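Local coordinates for periplasmic binding protein (PDB 4N01) that probably captures a solute, such as a metal chelate, in the periplasm and delivers it to an ABC transporter for uptake, at residues Q220-E226 with K249-S255; I213-E217 with K285-I289; V259-D265 with Q294-A300; I307-E313 with R326-I331. All blocks are in the same frame, centred on the assembly; numbering follows the deposited sequence.

How the interactions relate
All four interactions lie in the C-terminal lobe of a two-lobed alpha/beta binding protein. Interactions 1 and 2 meet, their centres 13 Å apart, where parallel-sheet strand 209-214 runs into the small antiparallel sheet 216-217, 221-224, 251-253. Interaction 3 adjoins interaction 1 in sequence, as strand 251-253 leads into helix 256-262, and crosses interaction 2 along the chain; their centres are also 13 Å apart. Interaction 4 comes last in sequence and attaches helix 320-332 to edge strand 306-309. Its L311 touches W251 of interaction 1 and D215 of interaction 2. Helices, parallel sheet and the small antiparallel sheet are thus joined into one lobe.

Interaction 1 of 4, residues Q220-E226 with K249-S255; sequences QPFTAFE and KTWAKGS
The indole of W251 (chi1 m, chi2 90°) lies under A224, whose CB sits 3.8 Å from the centroid of the six-membered ring, a CH-pi contact over the face. On the same side of the sheet F222 (chi1 t) brings its CE2 to 3.7 Å from W251 CB, and one face of its ring covers the backbone N of A252. T223 and A252 point to the other face, where F225 (chi1 m) packs its CE2 3.9 Å from A252 CB. Strands 221-224 and 251-253 run antiparallel at 152°, with axes 4.7 Å apart at closest approach. F222-K253 and A224-W251 are non-hydrogen-bonded pairs, and T223-A252 is the hydrogen-bonded pair between them. They form part of a three-stranded antiparallel sheet, with 221-224 in the middle and 216-217 on its far side, appended to the main parallel sheet of the lobe; T223 OG1 bonds back to that sheet at I213. The ladder comprises T223 N to A252 O (3.0 Å), A252 N to T223 O (3.1 Å) and G254 N to P221 O (2.8 Å). Past the strands, F225 N reaches T250 O (3.0 Å) and E226 N reaches K249 O (2.9 Å). A water donates to E226 O (2.7 Å) and T250 O (2.8 Å), while the E226 carboxylate bonds to S243 and G244. At the other end S255 OG donates to Q220 OE1 (3.2 Å).

Interaction 2 of 4, residues I213-E217 with K285-I289; sequences IYDSE and KIEKI
Strand residue Y214 (chi1 t) has its CB directed toward helix segment 285-289, and its ring meets I289 with a face and K285 with an edge. I289 CD1 stands over the ring face, 4.0 Å from its centroid in a CH-pi contact, and K285 CD lies at the ring edge, 3.7 Å from Y214 CE2. K285 is extended (chi1 m, then t throughout), so that its NZ donates to D215 O at 2.9 Å; the same ammonium also bonds A270 O and forms a salt bridge with D281. Both carboxylate oxygens of E217 (chi1 p) are engaged. OE1 accepts from Y214 OH (2.7 Å) and from a water (2.7 Å) that also donates weakly to K288 O at 3.3 Å; OE2 pairs with K288 NZ at 2.7 Å in a salt bridge. K288 reaches it with chi1 t and chi2 p. D215, whose CB points away from the helix, receives S216 OG on OD2 (2.8 Å) and Y272 OH on OD1. The arrangement is plain alpha/beta packing at the end of a parallel strand: 209-214 lies beside 266-270, its continuation 216-217 joins 221-224, and helix 280-290 lies against the sheet through I286, on I269 and F306, and I289, on F306.

Interaction 3 of 4, residues V259-D265 with Q294-A300; sequences VIAQNPD and QLQDITA. With FMT (formic acid), chain H.
N263 OD1 accepts the backbone N of T299 at 2.7 Å, 171° at the hydrogen, and T299 OG1 donates weakly to the same oxygen at 3.2 Å. This joins two turns of an alpha/beta fold. Segment 259-265 leaves helix 256-262 on its way to strand 266-270. Segment 294-300 belongs to the beta-alpha-beta crossover that carries the chain from that strand to its parallel neighbour 306-309. N263, with positive phi (50°/65°), ends its helix and turns its amide (chi1 t) toward the start of helix 299-303, where I298 is the N-cap residue and T299 offers the first helical NH. One step on, P264 O accepts A300 N at 3.0 Å. The register pairs N263 with I298 (CA-CA 5.2 Å) and D265 with A300 (4.6 Å). A type I turn from L295 to I298, closed by I298 N to L295 O at 3.2 Å, immediately precedes this helix start. Apolar packing centres on I298 (m, t): its CG2 lies 3.7 Å from P264 CD, its CD1 4.0 Å from I260 CG1 and 4.1 Å from V259 CG1. I260 CG1 also meets L295 CD2 at 4.0 Å. Q262 NE2 bonds V241 O and, weakly, O1 of a formic acid (3.1 Å), probably from the crystallisation liquor. D265 OD2 bonds R210 N. The buried D265 O has no conventional partner, and A300 CA lies 3.3 Å from it in a CA-H...O contact.

Interaction 4 of 4, residues I307-E313 with R326-I331; sequences IRVKLSE and RLAEEI
Helix 326-331 packs antiparallel to edge strand 307-309 of the parallel sheet, at 171° and 10.0 Å between axes, the alpha-on-beta layering of this alpha/beta lobe. The nearest CA atoms, of I307 and E330, are 7.6 Å apart. Charge comes first: R326 (chi1 t, chi2 t, chi3 p) presents its guanidinium edge to E313 in a two-pronged salt bridge, NH1 to OE2 at 2.9 Å and NH2 to OE1 at 3.0 Å. NH2 also donates to R308 O at 3.1 Å, so one arginine ties the strand to the short helical turn after it. E313 OE1 additionally accepts K310 N at 2.9 Å. The R308 side chain turns to D271 instead. A water completes the polar set, donating to R308 O (2.7 Å) and E330 OE1 (2.6 Å) and accepting from R326 NE (2.7 Å). The apolar contacts come from I307 (m, t), its CB toward the helix, and from V309 (m), directed sideways; both meet L327 (m, t), whose CD2 lies 3.5 Å from I307 CG2 and 3.8 Å from V309 CG1. One turn along the helix, I331 CG1 sits 3.4 Å from I307 CD1.

Interaction 1 of 4, residues Q220-E226 with K249-S255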
# COMPACT_ATOMS: atom_id res chain seq x y z
N GLN A 220 -19.53 -5.49 -12.54
CA GLN A 220 -19.59 -5.35 -11.08
C GLN A 220 -18.46 -4.45 -10.60
O GLN A 220 -17.43 -4.35 -11.26
CB GLN A 220 -19.44 -6.72 -10.41
CG GLN A 220 -20.64 -7.63 -10.51
CD GLN A 220 -20.42 -8.92 -9.73
OE1 GLN A 220 -21.02 -9.13 -8.68
NE2 GLN A 220 -19.54 -9.77 -10.25
N PRO A 221 -18.64 -3.80 -9.44
CA PRO A 221 -17.51 -3.01 -8.93
C PRO A 221 -16.45 -3.91 -8.28
O PRO A 221 -16.78 -4.96 -7.71
CB PRO A 221 -18.17 -2.11 -7.88
CG PRO A 221 -19.32 -2.90 -7.39
CD PRO A 221 -19.83 -3.69 -8.57
N PHE A 222 -15.19 -3.50 -8.39
CA PHE A 222 -14.08 -4.16 -7.71
C PHE A 222 -13.76 -3.29 -6.52
O PHE A 222 -13.56 -2.07 -6.67
CB PHE A 222 -12.89 -4.22 -8.67
CG PHE A 222 -11.78 -5.14 -8.23
CD1 PHE A 222 -11.94 -6.52 -8.30
CD2 PHE A 222 -10.57 -4.63 -7.79
CE1 PHE A 222 -10.90 -7.38 -7.92
CE2 PHE A 222 -9.53 -5.47 -7.40
CZ PHE A 222 -9.70 -6.85 -7.46
N THR A 223 -13.71 -3.89 -5.34
CA THR A 223 -13.68 -3.10 -4.11
C THR A 223 -12.86 -3.76 -2.99
O THR A 223 -12.41 -4.90 -3.12
CB THR A 223 -15.11 -2.85 -3.63
OG1 THR A 223 -15.10 -1.93 -2.52
CG2 THR A 223 -15.76 -4.15 -3.20
N ALA A 224 -12.64 -3.03 -1.90
CA ALA A 224 -11.87 -3.57 -0.78
C ALA A 224 -12.82 -4.13 0.28
O ALA A 224 -13.87 -3.55 0.57
CB ALA A 224 -10.96 -2.49 -0.18
N PHE A 225 -12.44 -5.26 0.87
CA PHE A 225 -13.28 -5.90 1.88
C PHE A 225 -12.62 -5.87 3.26
O PHE A 225 -13.03 -5.09 4.13
CB PHE A 225 -13.65 -7.35 1.48
CG PHE A 225 -14.66 -7.41 0.34
CD1 PHE A 225 -16.01 -7.62 0.59
CD2 PHE A 225 -14.25 -7.26 -0.98
CE1 PHE A 225 -16.95 -7.68 -0.46
CE2 PHE A 225 -15.17 -7.31 -2.03
CZ PHE A 225 -16.52 -7.52 -1.76
N GLU A 226 -11.62 -6.71 3.46
CA GLU A 226 -10.97 -6.79 4.76
C GLU A 226 -9.50 -6.45 4.66
O GLU A 226 -8.95 -6.36 3.56
CB GLU A 226 -11.13 -8.21 5.36
CG GLU A 226 -12.60 -8.67 5.54
CD GLU A 226 -13.43 -7.78 6.46
OE1 GLU A 226 -12.87 -6.93 7.19
OE2 GLU A 226 -14.68 -7.94 6.47
N LYS A 249 -11.05 -11.23 2.16
CA LYS A 249 -10.15 -10.88 1.06
C LYS A 249 -9.83 -9.41 1.11
O LYS A 249 -10.66 -8.61 1.55
CB LYS A 249 -10.82 -11.19 -0.28
CG LYS A 249 -11.12 -12.66 -0.49
CD LYS A 249 -11.85 -12.88 -1.80
CE LYS A 249 -12.03 -14.37 -2.05
NZ LYS A 249 -10.77 -15.08 -1.71
N THR A 250 -8.64 -9.03 0.66
CA THR A 250 -8.32 -7.61 0.58
C THR A 250 -9.16 -6.95 -0.50
O THR A 250 -9.73 -5.89 -0.27
CB THR A 250 -6.83 -7.37 0.29
OG1 THR A 250 -6.42 -8.20 -0.81
CG2 THR A 250 -5.98 -7.71 1.50
N TRP A 251 -9.22 -7.57 -1.68
CA TRP A 251 -9.91 -7.01 -2.86
C TRP A 251 -10.65 -8.10 -3.62
O TRP A 251 -10.13 -9.20 -3.79
CB TRP A 251 -8.90 -6.37 -3.82
CG TRP A 251 -8.10 -5.24 -3.22
CD1 TRP A 251 -6.90 -5.34 -2.56
CD2 TRP A 251 -8.46 -3.84 -3.20
NE1 TRP A 251 -6.49 -4.09 -2.14
CE2 TRP A 251 -7.43 -3.15 -2.53
CE3 TRP A 251 -9.54 -3.11 -3.71
CZ2 TRP A 251 -7.45 -1.77 -2.34
CZ3 TRP A 251 -9.56 -1.73 -3.52
CH2 TRP A 251 -8.52 -1.08 -2.84
N ALA A 252 -11.84 -7.79 -4.12
CA ALA A 252 -12.60 -8.73 -4.93
C ALA A 252 -13.76 -8.00 -5.56
O ALA A 252 -14.02 -6.85 -5.24
CB ALA A 252 -13.13 -9.88 -4.07
N LYS A 253 -14.47 -8.69 -6.43
CA LYS A 253 -15.67 -8.13 -7.02
C LYS A 253 -16.79 -8.08 -5.99
O LYS A 253 -16.96 -9.00 -5.21
CB LYS A 253 -16.11 -8.97 -8.23
CG LYS A 253 -15.42 -8.61 -9.53
CD LYS A 253 -16.34 -8.88 -10.73
CE LYS A 253 -15.73 -8.38 -12.04
NZ LYS A 253 -14.50 -9.13 -12.39
N GLY A 254 -17.54 -6.98 -5.99
CA GLY A 254 -18.72 -6.86 -5.15
C GLY A 254 -19.95 -6.79 -6.05
O GLY A 254 -19.84 -6.87 -7.27
N SER A 255 -21.12 -6.65 -5.43
CA SER A 255 -22.36 -6.43 -6.15
C SER A 255 -22.86 -5.03 -5.84
O SER A 255 -22.76 -4.57 -4.69
CB SER A 255 -23.42 -7.45 -5.74
OG SER A 255 -23.12 -8.73 -6.28
O HOH W 1 -8.63 -4.34 1.80

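Interaction 2 of 4, residues I213-E217 with K285-I289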
# COMPACT_ATOMS: atom_id res chain seq x y z
N ILE A 213 -15.12 1.86 -1.19
CA ILE A 213 -13.95 2.06 -2.03
C ILE A 213 -14.20 1.51 -3.44
O ILE A 213 -14.49 0.32 -3.61
CB ILE A 213 -12.70 1.38 -1.43
CG1 ILE A 213 -12.36 2.01 -0.08
CG2 ILE A 213 -11.53 1.54 -2.39
CD1 ILE A 213 -13.01 1.33 1.09
N TYR A 214 -14.08 2.38 -4.44
CA TYR A 214 -14.35 2.00 -5.82
C TYR A 214 -13.02 1.99 -6.56
O TYR A 214 -12.44 3.04 -6.86
CB TYR A 214 -15.34 3.01 -6.43
CG TYR A 214 -15.67 2.83 -7.91
CD1 TYR A 214 -16.80 2.14 -8.31
CD2 TYR A 214 -14.87 3.40 -8.90
CE1 TYR A 214 -17.12 2.00 -9.66
CE2 TYR A 214 -15.18 3.27 -10.24
CZ TYR A 214 -16.31 2.56 -10.61
OH TYR A 214 -16.61 2.44 -11.95
N ASP A 215 -12.50 0.79 -6.83
CA ASP A 215 -11.24 0.69 -7.56
C ASP A 215 -11.48 0.83 -9.05
O ASP A 215 -10.78 1.57 -9.76
CB ASP A 215 -10.57 -0.64 -7.30
CG ASP A 215 -9.30 -0.81 -8.11
OD1 ASP A 215 -8.22 -0.46 -7.59
OD2 ASP A 215 -9.38 -1.29 -9.26
N SER A 216 -12.48 0.08 -9.53
CA SER A 216 -12.80 0.02 -10.94
C SER A 216 -14.07 -0.80 -11.07
O SER A 216 -14.60 -1.31 -10.08
CB SER A 216 -11.66 -0.66 -11.70
OG SER A 216 -11.36 -1.93 -11.14
N GLU A 217 -14.58 -0.93 -12.29
CA GLU A 217 -15.72 -1.81 -12.51
C GLU A 217 -15.61 -2.53 -13.84
O GLU A 217 -15.00 -2.02 -14.78
CB GLU A 217 -17.05 -1.06 -12.41
CG GLU A 217 -17.33 -0.11 -13.57
CD GLU A 217 -18.73 0.50 -13.51
OE1 GLU A 217 -19.02 1.27 -12.57
OE2 GLU A 217 -19.54 0.20 -14.41
N LYS A 285 -14.60 8.12 -13.72
CA LYS A 285 -15.24 7.15 -12.83
C LYS A 285 -16.42 7.78 -12.11
O LYS A 285 -17.43 7.13 -11.90
CB LYS A 285 -14.23 6.53 -11.85
CG LYS A 285 -13.21 5.66 -12.56
CD LYS A 285 -12.20 5.03 -11.62
CE LYS A 285 -11.28 4.13 -12.42
NZ LYS A 285 -10.11 3.67 -11.62
N ILE A 286 -16.29 9.06 -11.74
CA ILE A 286 -17.43 9.77 -11.18
C ILE A 286 -18.60 9.79 -12.17
O ILE A 286 -19.76 9.55 -11.80
CB ILE A 286 -17.07 11.24 -10.83
CG1 ILE A 286 -16.16 11.28 -9.60
CG2 ILE A 286 -18.34 12.06 -10.57
CD1 ILE A 286 -15.69 12.69 -9.26
N GLU A 287 -18.29 10.09 -13.43
CA GLU A 287 -19.34 10.18 -14.44
C GLU A 287 -19.97 8.81 -14.71
O GLU A 287 -21.16 8.73 -15.04
CB GLU A 287 -18.81 10.82 -15.73
CG GLU A 287 -18.48 12.31 -15.57
CD GLU A 287 -19.63 13.12 -14.98
OE1 GLU A 287 -20.74 13.11 -15.57
OE2 GLU A 287 -19.44 13.77 -13.92
N LYS A 288 -19.18 7.75 -14.56
CA LYS A 288 -19.65 6.38 -14.77
C LYS A 288 -20.64 6.02 -13.67
O LYS A 288 -21.65 5.35 -13.91
CB LYS A 288 -18.47 5.40 -14.76
CG LYS A 288 -18.80 3.97 -15.16
CD LYS A 288 -19.09 3.86 -16.65
CE LYS A 288 -19.53 2.45 -17.05
NZ LYS A 288 -18.57 1.42 -16.59
N ILE A 289 -20.36 6.49 -12.45
CA ILE A 289 -21.22 6.22 -11.31
C ILE A 289 -22.52 7.03 -11.43
O ILE A 289 -23.62 6.50 -11.25
CB ILE A 289 -20.49 6.49 -9.98
CG1 ILE A 289 -19.40 5.44 -9.75
CG2 ILE A 289 -21.46 6.52 -8.80
CD1 ILE A 289 -18.47 5.77 -8.58
O HOH W 2 -21.57 2.23 -12.71

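Interaction 3 of 4, residues V259-D265 with Q294-A300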
# COMPACT_ATOMS: atom_id res chain seq x y z
N VAL A 259 -23.82 -2.57 -2.24
CA VAL A 259 -23.45 -1.18 -2.02
C VAL A 259 -24.70 -0.33 -1.80
O VAL A 259 -24.74 0.52 -0.90
CB VAL A 259 -22.69 -0.64 -3.23
CG1 VAL A 259 -22.22 0.80 -2.96
CG2 VAL A 259 -21.50 -1.56 -3.54
N ILE A 260 -25.71 -0.55 -2.62
CA ILE A 260 -26.97 0.17 -2.48
C ILE A 260 -27.60 -0.07 -1.10
O ILE A 260 -28.08 0.87 -0.46
CB ILE A 260 -27.97 -0.24 -3.59
CG1 ILE A 260 -27.45 0.23 -4.96
CG2 ILE A 260 -29.32 0.38 -3.33
CD1 ILE A 260 -28.19 -0.45 -6.12
N ALA A 261 -27.60 -1.33 -0.66
CA ALA A 261 -28.16 -1.68 0.65
C ALA A 261 -27.40 -0.96 1.78
O ALA A 261 -27.99 -0.51 2.76
CB ALA A 261 -28.09 -3.18 0.86
N GLN A 262 -26.09 -0.89 1.63
CA GLN A 262 -25.23 -0.29 2.65
C GLN A 262 -25.28 1.23 2.64
O GLN A 262 -24.98 1.87 3.65
CB GLN A 262 -23.78 -0.77 2.47
CG GLN A 262 -23.53 -2.22 2.90
CD GLN A 262 -23.66 -2.43 4.40
OE1 GLN A 262 -24.74 -2.26 4.98
NE2 GLN A 262 -22.55 -2.81 5.05
N ASN A 263 -25.63 1.80 1.50
CA ASN A 263 -25.83 3.25 1.38
C ASN A 263 -24.68 4.08 1.94
O ASN A 263 -24.86 4.79 2.93
CB ASN A 263 -27.14 3.65 2.08
CG ASN A 263 -27.66 4.99 1.62
OD1 ASN A 263 -27.26 5.49 0.57
ND2 ASN A 263 -28.56 5.58 2.39
N PRO A 264 -23.49 3.99 1.33
CA PRO A 264 -22.36 4.74 1.89
C PRO A 264 -22.53 6.26 1.85
O PRO A 264 -23.18 6.79 0.94
CB PRO A 264 -21.19 4.33 0.99
CG PRO A 264 -21.86 3.92 -0.32
CD PRO A 264 -23.14 3.27 0.10
N ASP A 265 -21.94 6.94 2.83
CA ASP A 265 -21.88 8.41 2.87
C ASP A 265 -20.88 8.97 1.85
O ASP A 265 -21.10 10.05 1.28
CB ASP A 265 -21.45 8.87 4.28
CG ASP A 265 -22.47 8.50 5.34
OD1 ASP A 265 -23.65 8.86 5.15
OD2 ASP A 265 -22.10 7.85 6.35
N GLN A 294 -29.13 2.72 -11.32
CA GLN A 294 -29.32 1.90 -10.12
C GLN A 294 -28.75 2.56 -8.86
O GLN A 294 -29.17 2.23 -7.76
CB GLN A 294 -28.67 0.51 -10.31
CG GLN A 294 -29.35 -0.60 -9.50
CD GLN A 294 -28.60 -1.93 -9.55
OE1 GLN A 294 -27.59 -2.08 -10.24
NE2 GLN A 294 -29.10 -2.91 -8.79
N LEU A 295 -27.82 3.50 -9.03
CA LEU A 295 -27.06 4.04 -7.90
C LEU A 295 -27.53 5.42 -7.47
O LEU A 295 -26.93 6.03 -6.57
CB LEU A 295 -25.58 4.13 -8.28
CG LEU A 295 -24.98 2.83 -8.84
CD1 LEU A 295 -23.51 3.04 -9.19
CD2 LEU A 295 -25.15 1.70 -7.82
N GLN A 296 -28.60 5.91 -8.08
CA GLN A 296 -28.94 7.32 -7.95
C GLN A 296 -29.47 7.75 -6.59
O GLN A 296 -29.44 8.94 -6.27
CB GLN A 296 -29.87 7.78 -9.07
CG GLN A 296 -29.11 8.39 -10.24
CD GLN A 296 -28.11 9.47 -9.82
OE1 GLN A 296 -27.04 9.59 -10.41
NE2 GLN A 296 -28.47 10.26 -8.80
N ASP A 297 -29.92 6.80 -5.79
CA ASP A 297 -30.42 7.14 -4.45
C ASP A 297 -29.41 6.85 -3.33
O ASP A 297 -29.71 7.06 -2.16
CB ASP A 297 -31.78 6.50 -4.19
CG ASP A 297 -32.86 7.04 -5.11
OD1 ASP A 297 -32.68 8.14 -5.68
OD2 ASP A 297 -33.89 6.36 -5.27
N ILE A 298 -28.22 6.39 -3.68
CA ILE A 298 -27.16 6.24 -2.69
C ILE A 298 -26.77 7.63 -2.16
O ILE A 298 -26.59 8.57 -2.95
CB ILE A 298 -25.91 5.54 -3.29
CG1 ILE A 298 -26.23 4.07 -3.62
CG2 ILE A 298 -24.71 5.63 -2.35
CD1 ILE A 298 -25.07 3.35 -4.34
N THR A 299 -26.67 7.77 -0.84
CA THR A 299 -26.35 9.05 -0.22
C THR A 299 -25.12 9.74 -0.82
O THR A 299 -25.19 10.91 -1.20
CB THR A 299 -26.14 8.88 1.30
OG1 THR A 299 -27.37 8.46 1.88
CG2 THR A 299 -25.71 10.20 1.92
N ALA A 300 -24.00 9.02 -0.91
CA ALA A 300 -22.80 9.56 -1.53
C ALA A 300 -23.05 10.12 -2.94
O ALA A 300 -22.52 11.17 -3.32
CB ALA A 300 -21.70 8.49 -1.57
C FMT H . -20.55 -3.29 8.16
O1 FMT H . -21.05 -4.13 7.41
O2 FMT H . -19.73 -2.45 7.80

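Interaction 4 of 4, residues I307-E313 with R326-I331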
# COMPACT_ATOMS: atom_id res chain seq x y z
N ILE A 307 -14.42 11.02 -3.36
CA ILE A 307 -13.10 11.33 -2.81
C ILE A 307 -12.01 10.60 -3.58
O ILE A 307 -12.08 9.39 -3.79
CB ILE A 307 -13.04 10.94 -1.34
CG1 ILE A 307 -14.02 11.81 -0.55
CG2 ILE A 307 -11.64 11.11 -0.78
CD1 ILE A 307 -14.06 11.47 0.87
N ARG A 308 -11.00 11.34 -4.01
CA ARG A 308 -9.94 10.80 -4.86
C ARG A 308 -8.78 10.27 -4.04
O ARG A 308 -8.31 10.96 -3.13
CB ARG A 308 -9.43 11.91 -5.77
CG ARG A 308 -8.36 11.50 -6.77
CD ARG A 308 -7.89 12.71 -7.53
NE ARG A 308 -6.94 12.38 -8.59
CZ ARG A 308 -5.64 12.20 -8.39
NH1 ARG A 308 -5.15 12.30 -7.16
NH2 ARG A 308 -4.84 11.91 -9.41
N VAL A 309 -8.31 9.06 -4.34
CA VAL A 309 -7.06 8.58 -3.74
C VAL A 309 -6.21 7.90 -4.79
O VAL A 309 -6.70 7.51 -5.84
CB VAL A 309 -7.29 7.54 -2.61
CG1 VAL A 309 -8.08 8.15 -1.45
CG2 VAL A 309 -7.99 6.28 -3.16
N LYS A 310 -4.92 7.76 -4.49
CA LYS A 310 -4.07 6.84 -5.22
C LYS A 310 -4.04 5.55 -4.43
O LYS A 310 -4.12 5.56 -3.20
CB LYS A 310 -2.65 7.38 -5.34
CG LYS A 310 -2.56 8.73 -6.04
CD LYS A 310 -3.03 8.62 -7.48
CE LYS A 310 -2.01 7.85 -8.31
NZ LYS A 310 -2.44 7.72 -9.75
N LEU A 311 -3.92 4.43 -5.14
CA LEU A 311 -3.88 3.12 -4.48
C LEU A 311 -2.71 3.04 -3.49
O LEU A 311 -2.82 2.40 -2.45
CB LEU A 311 -3.76 2.02 -5.53
CG LEU A 311 -3.92 0.58 -5.06
CD1 LEU A 311 -5.34 0.35 -4.58
CD2 LEU A 311 -3.54 -0.39 -6.17
N SER A 312 -1.61 3.71 -3.81
CA SER A 312 -0.43 3.74 -2.94
C SER A 312 -0.71 4.36 -1.57
O SER A 312 0.01 4.10 -0.60
CB SER A 312 0.69 4.52 -3.61
OG SER A 312 0.33 5.88 -3.74
N GLU A 313 -1.76 5.18 -1.50
CA GLU A 313 -2.12 5.89 -0.27
C GLU A 313 -2.90 5.04 0.70
O GLU A 313 -2.89 5.30 1.90
CB GLU A 313 -2.95 7.14 -0.62
CG GLU A 313 -2.13 8.26 -1.24
CD GLU A 313 -2.98 9.43 -1.70
OE1 GLU A 313 -4.15 9.22 -2.10
OE2 GLU A 313 -2.48 10.58 -1.66
N ARG A 326 -5.44 14.06 4.92
CA ARG A 326 -6.26 14.66 3.86
C ARG A 326 -7.67 14.09 3.85
O ARG A 326 -8.65 14.83 3.71
CB ARG A 326 -5.60 14.46 2.50
CG ARG A 326 -6.26 15.23 1.36
CD ARG A 326 -5.56 14.96 0.02
NE ARG A 326 -6.04 13.73 -0.61
CZ ARG A 326 -5.31 12.63 -0.78
NH1 ARG A 326 -4.05 12.58 -0.36
NH2 ARG A 326 -5.86 11.57 -1.38
N LEU A 327 -7.78 12.77 4.00
CA LEU A 327 -9.07 12.10 3.94
C LEU A 327 -9.92 12.52 5.12
O LEU A 327 -11.12 12.74 4.96
CB LEU A 327 -8.89 10.57 3.94
CG LEU A 327 -8.30 9.96 2.66
CD1 LEU A 327 -7.98 8.48 2.84
CD2 LEU A 327 -9.27 10.12 1.54
N ALA A 328 -9.30 12.67 6.29
CA ALA A 328 -10.02 13.11 7.48
C ALA A 328 -10.60 14.51 7.27
O ALA A 328 -11.69 14.82 7.74
CB ALA A 328 -9.10 13.10 8.70
N GLU A 329 -9.87 15.35 6.55
CA GLU A 329 -10.32 16.71 6.35
C GLU A 329 -11.49 16.70 5.38
O GLU A 329 -12.50 17.38 5.59
CB GLU A 329 -9.18 17.60 5.85
CG GLU A 329 -8.08 17.79 6.89
CD GLU A 329 -7.00 18.75 6.45
OE1 GLU A 329 -6.88 19.01 5.23
OE2 GLU A 329 -6.26 19.26 7.33
N GLU A 330 -11.37 15.89 4.34
CA GLU A 330 -12.40 15.83 3.31
C GLU A 330 -13.69 15.16 3.78
O GLU A 330 -14.78 15.59 3.41
CB GLU A 330 -11.84 15.18 2.04
CG GLU A 330 -10.89 16.11 1.26
CD GLU A 330 -10.13 15.43 0.13
OE1 GLU A 330 -10.25 14.19 -0.01
OE2 GLU A 330 -9.41 16.12 -0.62
N ILE A 331 -13.57 14.11 4.59
CA ILE A 331 -14.74 13.35 5.05
C ILE A 331 -15.46 14.04 6.21
O ILE A 331 -16.69 14.09 6.26
CB ILE A 331 -14.33 11.92 5.46
CG1 ILE A 331 -13.91 11.14 4.21
CG2 ILE A 331 -15.47 11.18 6.17
CD1 ILE A 331 -13.23 9.82 4.50
O HOH W 3 -8.47 13.31 -1.76